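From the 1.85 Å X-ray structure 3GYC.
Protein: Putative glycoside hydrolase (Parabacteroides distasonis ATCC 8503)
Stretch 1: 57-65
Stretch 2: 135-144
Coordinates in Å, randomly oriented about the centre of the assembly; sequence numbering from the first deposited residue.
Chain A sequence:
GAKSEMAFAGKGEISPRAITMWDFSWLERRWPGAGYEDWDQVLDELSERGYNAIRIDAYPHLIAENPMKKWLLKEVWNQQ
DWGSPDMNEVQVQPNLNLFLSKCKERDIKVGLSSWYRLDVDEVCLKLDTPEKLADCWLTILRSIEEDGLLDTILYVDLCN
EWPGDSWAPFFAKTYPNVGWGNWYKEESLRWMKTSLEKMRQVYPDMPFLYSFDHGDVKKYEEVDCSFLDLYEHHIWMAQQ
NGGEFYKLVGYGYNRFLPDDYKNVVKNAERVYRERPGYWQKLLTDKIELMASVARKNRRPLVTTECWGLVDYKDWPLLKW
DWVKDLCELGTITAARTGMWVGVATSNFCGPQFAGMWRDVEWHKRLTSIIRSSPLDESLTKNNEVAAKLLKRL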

ATOM      1  N   ASP A  57      -1.182   7.997  -2.047  1.00 10.07           N
ATOM      2  CA  ASP A  57      -1.237   8.230  -3.489  1.00 10.00           C
ATOM      3  C   ASP A  57      -0.756   9.667  -3.742  1.00 10.17           C
ATOM      4  O   ASP A  57      -1.281  10.630  -3.136  1.00 12.26           O
ATOM      5  CB  ASP A  57      -2.654   8.037  -4.001  1.00 12.17           C
ATOM      6  CG  ASP A  57      -2.706   7.968  -5.532  1.00 11.18           C
ATOM      7  OD1 ASP A  57      -1.835   8.562  -6.207  1.00 11.69           O
ATOM      8  OD2 ASP A  57      -3.563   7.232  -6.047  1.00 10.07           O
ATOM      9  N   ALA A  58       0.233   9.809  -4.635  1.00  8.85           N
ATOM     10  CA  ALA A  58       0.834  11.114  -4.992  1.00 10.05           C
ATOM     11  C   ALA A  58       0.116  11.763  -6.210  1.00 11.36           C
ATOM     12  O   ALA A  58       0.434  12.910  -6.555  1.00 12.15           O
ATOM     13  CB  ALA A  58       2.306  10.929  -5.332  1.00  9.13           C
ATOM     14  N   TYR A  59      -0.802  11.013  -6.854  1.00 10.84           N
ATOM     15  CA  TYR A  59      -1.530  11.495  -8.065  1.00 11.35           C
ATOM     16  C   TYR A  59      -0.543  12.134  -9.061  1.00 11.66           C
ATOM     17  O   TYR A  59      -0.760  13.274  -9.529  1.00 12.73           O
ATOM     18  CB  TYR A  59      -2.570  12.530  -7.684  1.00 10.70           C
ATOM     19  CG  TYR A  59      -3.690  12.110  -6.752  1.00 11.09           C
ATOM     20  CD1 TYR A  59      -3.524  12.101  -5.380  1.00 10.53           C
ATOM     21  CD2 TYR A  59      -4.966  11.811  -7.254  1.00 11.57           C
ATOM     22  CE1 TYR A  59      -4.583  11.763  -4.525  1.00 10.87           C
ATOM     23  CE2 TYR A  59      -6.019  11.458  -6.414  1.00 11.61           C
ATOM     24  CZ  TYR A  59      -5.833  11.453  -5.049  1.00 12.34           C
ATOM     25  OH  TYR A  59      -6.880  11.127  -4.204  1.00 12.30           O
ATOM     26  N   PRO A  60       0.535  11.413  -9.408  1.00 11.42           N
ATOM     27  CA  PRO A  60       1.604  11.969 -10.289  1.00 11.34           C
ATOM     28  C   PRO A  60       1.096  12.375 -11.658  1.00 11.23           C
ATOM     29  O   PRO A  60       1.528  13.374 -12.229  1.00 12.11           O
ATOM     30  CB  PRO A  60       2.572  10.797 -10.449  1.00 12.59           C
ATOM     31  CG  PRO A  60       1.736   9.568 -10.233  1.00 11.93           C
ATOM     32  CD  PRO A  60       0.540   9.949  -9.365  1.00 11.64           C
ATOM     33  N   HIS A  61       0.193  11.575 -12.195  1.00 12.02           N
ATOM     34  CA  HIS A  61      -0.449  11.858 -13.471  1.00 11.45           C
ATOM     35  C   HIS A  61      -1.182  13.210 -13.506  1.00 11.10           C
ATOM     36  O   HIS A  61      -1.119  13.936 -14.517  1.00 12.77           O
ATOM     37  CB  HIS A  61      -1.360  10.682 -13.883  1.00 11.81           C
ATOM     38  CG  HIS A  61      -2.498  10.411 -12.956  1.00 10.32           C
ATOM     39  ND1 HIS A  61      -2.324  10.091 -11.619  1.00 10.39           N
ATOM     40  CD2 HIS A  61      -3.827  10.317 -13.194  1.00 10.02           C
ATOM     41  CE1 HIS A  61      -3.507   9.871 -11.079  1.00  8.90           C
ATOM     42  NE2 HIS A  61      -4.433   9.991 -12.008  1.00 10.17           N
ATOM     43  N   LEU A  62      -1.849  13.562 -12.424  1.00 10.73           N
ATOM     44  CA  LEU A  62      -2.552  14.820 -12.310  1.00 10.13           C
ATOM     45  C   LEU A  62      -1.561  15.962 -12.097  1.00 11.49           C
ATOM     46  O   LEU A  62      -1.671  17.023 -12.738  1.00 11.56           O
ATOM     47  CB  LEU A  62      -3.597  14.767 -11.192  1.00  9.05           C
ATOM     48  CG  LEU A  62      -4.692  13.694 -11.332  1.00  8.52           C
ATOM     49  CD1 LEU A  62      -5.761  13.878 -10.258  1.00  6.82           C
ATOM     50  CD2 LEU A  62      -5.304  13.683 -12.762  1.00  8.00           C
ATOM     51  N   ILE A  63      -0.567  15.756 -11.222  1.00 12.85           N
ATOM     52  CA  ILE A  63       0.416  16.800 -10.975  1.00 13.23           C
ATOM     53  C   ILE A  63       1.208  17.113 -12.253  1.00 15.26           C
ATOM     54  O   ILE A  63       1.498  18.280 -12.502  1.00 15.57           O
ATOM     55  CB  ILE A  63       1.393  16.451  -9.827  1.00 14.51           C
ATOM     56  CG1 ILE A  63       0.656  16.518  -8.485  1.00 13.47           C
ATOM     57  CG2 ILE A  63       2.614  17.401  -9.875  1.00 14.28           C
ATOM     58  CD1 ILE A  63       1.479  16.165  -7.261  1.00 12.58           C
ATOM     59  N   ALA A  64       1.492  16.101 -13.081  1.00 15.12           N
ATOM     60  CA  ALA A  64       2.272  16.297 -14.291  1.00 16.15           C
ATOM     61  C   ALA A  64       1.467  16.998 -15.372  1.00 18.11           C
ATOM     62  O   ALA A  64       2.044  17.674 -16.237  1.00 17.91           O
ATOM     63  CB  ALA A  64       2.865  14.967 -14.803  1.00 14.65           C
ATOM     64  N   GLU A  65       0.148  16.859 -15.340  1.00 18.99           N
ATOM     65  CA  GLU A  65      -0.705  17.526 -16.327  1.00 19.81           C
ATOM     66  C   GLU A  65      -0.970  18.958 -15.916  1.00 18.73           C
ATOM     67  O   GLU A  65      -0.724  19.860 -16.682  1.00 17.77           O
ATOM     68  CB  GLU A  65      -2.043  16.813 -16.487  1.00 21.57           C
ATOM     69  CG  GLU A  65      -1.964  15.496 -17.209  1.00 23.80           C
ATOM     70  CD  GLU A  65      -2.233  15.584 -18.702  1.00 26.55           C
ATOM     71  OE1 GLU A  65      -2.725  16.627 -19.192  1.00 28.67           O
ATOM     72  OE2 GLU A  65      -1.981  14.569 -19.394  1.00 28.24           O
TER
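Stretch 2, residues 135-144: DCWLTILRSI

Stretch 2 is helical throughout, with phi from -59° to -77° and psi from -34° to -46° and i-to-i+4 bonds such as Thr-139 N to Asp-135 O (3.1 Å) and Ile-144 N to Ile-140 O (3.1 Å); the helix extends beyond both ends of the segment. It packs on the helix that starts at Pro-60, the axes approaching to 8.4 Å with a signed crossing angle of 77°, so the two run nearly perpendicular. The closest backbone pairings, Pro-60 CA to Ile-140 CA (5.5 Å) and Ala-64 CA to Cys-136 CA (5.6 Å), place the nearest backbone approaches one helical turn apart on each partner, with Pro-60 opposite Ile-140 and Ala-64 opposite Cys-136.

Along stretch 1, Asp-57 stays clear of the partner, but its OD1 accepts a hydrogen bond from Tyr-59 N (2.7 Å, 161°), bracing the turn before the helix. Ala-58 points toward stretch 2, its CB lying 4.0 Å from Ile-140 CD1 and 4.2 Å from Trp-137 CZ3. Tyr-59, at the N-cap position, turns away; its O accepts a bond from Ile-63 N (3.0 Å).

Pro-60 has the largest covered area of any residue in the contact. Its CG sits 3.9 Å from the centroid of the six-membered ring of Trp-137, 27° off the normal, which identifies a CH-pi contact over the face. Pro-60 CB also meets Cys-136 SG at 3.6 Å and Ile-140 CG2 at 4.0 Å. His-61 and Leu-62 direct their CA-to-CB bonds away. One turn on from Tyr-59, Ile-63 (m, t) brings CD1 to 3.4 Å from Ile-140 CG1, a tight apolar contact. Ala-64 CA then lies 4.0 Å from Thr-139 CG2, and Ala-64 CB 4.1 Å from Cys-136 SG. Glu-65 points away. No hydrogen bond crosses the interface; its 444 Å² of buried surface is dominated by apolar packing.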

ATOM      1  N   ASP A 135       8.726   9.900 -16.768  1.00 17.19           N
ATOM      2  CA  ASP A 135       8.775  11.358 -16.890  1.00 18.75           C
ATOM      3  C   ASP A 135       7.751  11.993 -15.956  1.00 18.23           C
ATOM      4  O   ASP A 135       7.977  13.044 -15.351  1.00 17.32           O
ATOM      5  CB  ASP A 135       8.543  11.830 -18.337  1.00 20.90           C
ATOM      6  CG  ASP A 135       9.789  11.757 -19.202  1.00 22.80           C
ATOM      7  OD1 ASP A 135      10.887  11.415 -18.710  1.00 24.45           O
ATOM      8  OD2 ASP A 135       9.673  12.076 -20.416  1.00 24.89           O
ATOM      9  N   CYS A 136       6.622  11.330 -15.830  1.00 18.10           N
ATOM     10  CA  CYS A 136       5.568  11.794 -14.962  1.00 18.07           C
ATOM     11  C   CYS A 136       5.984  11.781 -13.465  1.00 16.81           C
ATOM     12  O   CYS A 136       5.769  12.739 -12.736  1.00 16.77           O
ATOM     13  CB  CYS A 136       4.369  10.956 -15.273  1.00 19.38           C
ATOM     14  SG  CYS A 136       3.234  10.968 -14.017  1.00 22.11           S
ATOM     15  N   TRP A 137       6.609  10.702 -13.022  1.00 14.64           N
ATOM     16  CA  TRP A 137       7.123  10.656 -11.655  1.00 12.78           C
ATOM     17  C   TRP A 137       8.288  11.619 -11.417  1.00 13.03           C
ATOM     18  O   TRP A 137       8.410  12.161 -10.329  1.00 12.39           O
ATOM     19  CB  TRP A 137       7.515   9.234 -11.279  1.00 12.26           C
ATOM     20  CG  TRP A 137       6.330   8.423 -10.918  1.00 12.01           C
ATOM     21  CD1 TRP A 137       5.610   7.600 -11.716  1.00 11.52           C
ATOM     22  CD2 TRP A 137       5.741   8.347  -9.614  1.00 11.99           C
ATOM     23  NE1 TRP A 137       4.614   7.001 -10.984  1.00 12.73           N
ATOM     24  CE2 TRP A 137       4.662   7.460  -9.696  1.00 11.70           C
ATOM     25  CE3 TRP A 137       6.011   8.974  -8.401  1.00 11.95           C
ATOM     26  CZ2 TRP A 137       3.849   7.174  -8.610  1.00 13.05           C
ATOM     27  CZ3 TRP A 137       5.223   8.686  -7.321  1.00 12.50           C
ATOM     28  CH2 TRP A 137       4.157   7.787  -7.422  1.00 13.57           C
ATOM     29  N   LEU A 138       9.161  11.812 -12.419  1.00 12.66           N
ATOM     30  CA  LEU A 138      10.236  12.774 -12.302  1.00 12.92           C
ATOM     31  C   LEU A 138       9.634  14.174 -12.047  1.00 13.91           C
ATOM     32  O   LEU A 138      10.160  14.956 -11.253  1.00 14.53           O
ATOM     33  CB  LEU A 138      11.165  12.750 -13.539  1.00 13.54           C
ATOM     34  CG  LEU A 138      12.074  11.509 -13.621  1.00 13.45           C
ATOM     35  CD1 LEU A 138      12.748  11.381 -14.957  1.00 12.83           C
ATOM     36  CD2 LEU A 138      13.095  11.473 -12.470  1.00 13.19           C
ATOM     37  N   THR A 139       8.511  14.486 -12.684  1.00 14.91           N
ATOM     38  CA  THR A 139       7.856  15.771 -12.458  1.00 15.53           C
ATOM     39  C   THR A 139       7.327  15.911 -11.024  1.00 16.49           C
ATOM     40  O   THR A 139       7.583  16.906 -10.366  1.00 17.55           O
ATOM     41  CB  THR A 139       6.767  15.987 -13.508  1.00 15.66           C
ATOM     42  OG1 THR A 139       7.422  16.037 -14.765  1.00 16.18           O
ATOM     43  CG2 THR A 139       6.014  17.260 -13.293  1.00 15.58           C
ATOM     44  N   ILE A 140       6.660  14.881 -10.521  1.00 17.77           N
ATOM     45  CA  ILE A 140       6.074  14.934  -9.172  1.00 18.75           C
ATOM     46  C   ILE A 140       7.225  15.059  -8.149  1.00 17.70           C
ATOM     47  O   ILE A 140       7.160  15.861  -7.199  1.00 18.15           O
ATOM     48  CB  ILE A 140       5.082  13.715  -8.962  1.00 20.32           C
ATOM     49  CG1 ILE A 140       3.997  13.968  -7.900  1.00 22.99           C
ATOM     50  CG2 ILE A 140       5.789  12.442  -8.651  1.00 21.54           C
ATOM     51  CD1 ILE A 140       4.505  14.009  -6.467  1.00 22.72           C
ATOM     52  N   LEU A 141       8.306  14.320  -8.356  1.00 15.82           N
ATOM     53  CA  LEU A 141       9.431  14.383  -7.415  1.00 15.07           C
ATOM     54  C   LEU A 141      10.042  15.760  -7.378  1.00 16.49           C
ATOM     55  O   LEU A 141      10.403  16.210  -6.308  1.00 18.05           O
ATOM     56  CB  LEU A 141      10.478  13.296  -7.676  1.00 13.47           C
ATOM     57  CG  LEU A 141       9.979  11.869  -7.431  1.00 13.17           C
ATOM     58  CD1 LEU A 141      11.021  10.861  -7.836  1.00 13.30           C
ATOM     59  CD2 LEU A 141       9.555  11.670  -5.921  1.00 12.62           C
ATOM     60  N   ARG A 142      10.145  16.434  -8.537  1.00 17.54           N
ATOM     61  CA  ARG A 142      10.655  17.819  -8.598  1.00 18.55           C
ATOM     62  C   ARG A 142       9.680  18.778  -7.873  1.00 18.35           C
ATOM     63  O   ARG A 142      10.125  19.701  -7.198  1.00 19.31           O
ATOM     64  CB  ARG A 142      10.920  18.246 -10.067  1.00 18.23           C
ATOM     65  CG  ARG A 142      11.844  19.439 -10.258  1.00 19.89           C
ATOM     66  N   SER A 143       8.371  18.546  -7.979  1.00 19.63           N
ATOM     67  CA  SER A 143       7.380  19.383  -7.248  1.00 20.99           C
ATOM     68  C   SER A 143       7.574  19.281  -5.728  1.00 20.61           C
ATOM     69  O   SER A 143       7.403  20.269  -5.015  1.00 21.51           O
ATOM     70  CB  SER A 143       5.896  19.080  -7.618  1.00 21.65           C
ATOM     71  OG  SER A 143       5.346  17.922  -6.996  1.00 23.61           O
ATOM     72  N   ILE A 144       7.976  18.105  -5.256  1.00 19.98           N
ATOM     73  CA  ILE A 144       8.223  17.867  -3.823  1.00 18.46           C
ATOM     74  C   ILE A 144       9.555  18.487  -3.429  1.00 20.50           C
ATOM     75  O   ILE A 144       9.684  19.134  -2.401  1.00 18.45           O
ATOM     76  CB  ILE A 144       8.200  16.366  -3.525  1.00 17.57           C
ATOM     77  CG1 ILE A 144       6.774  15.846  -3.748  1.00 16.45           C
ATOM     78  CG2 ILE A 144       8.759  16.100  -2.119  1.00 16.49           C
ATOM     79  CD1 ILE A 144       6.578  14.366  -3.667  1.00 14.76           C
TER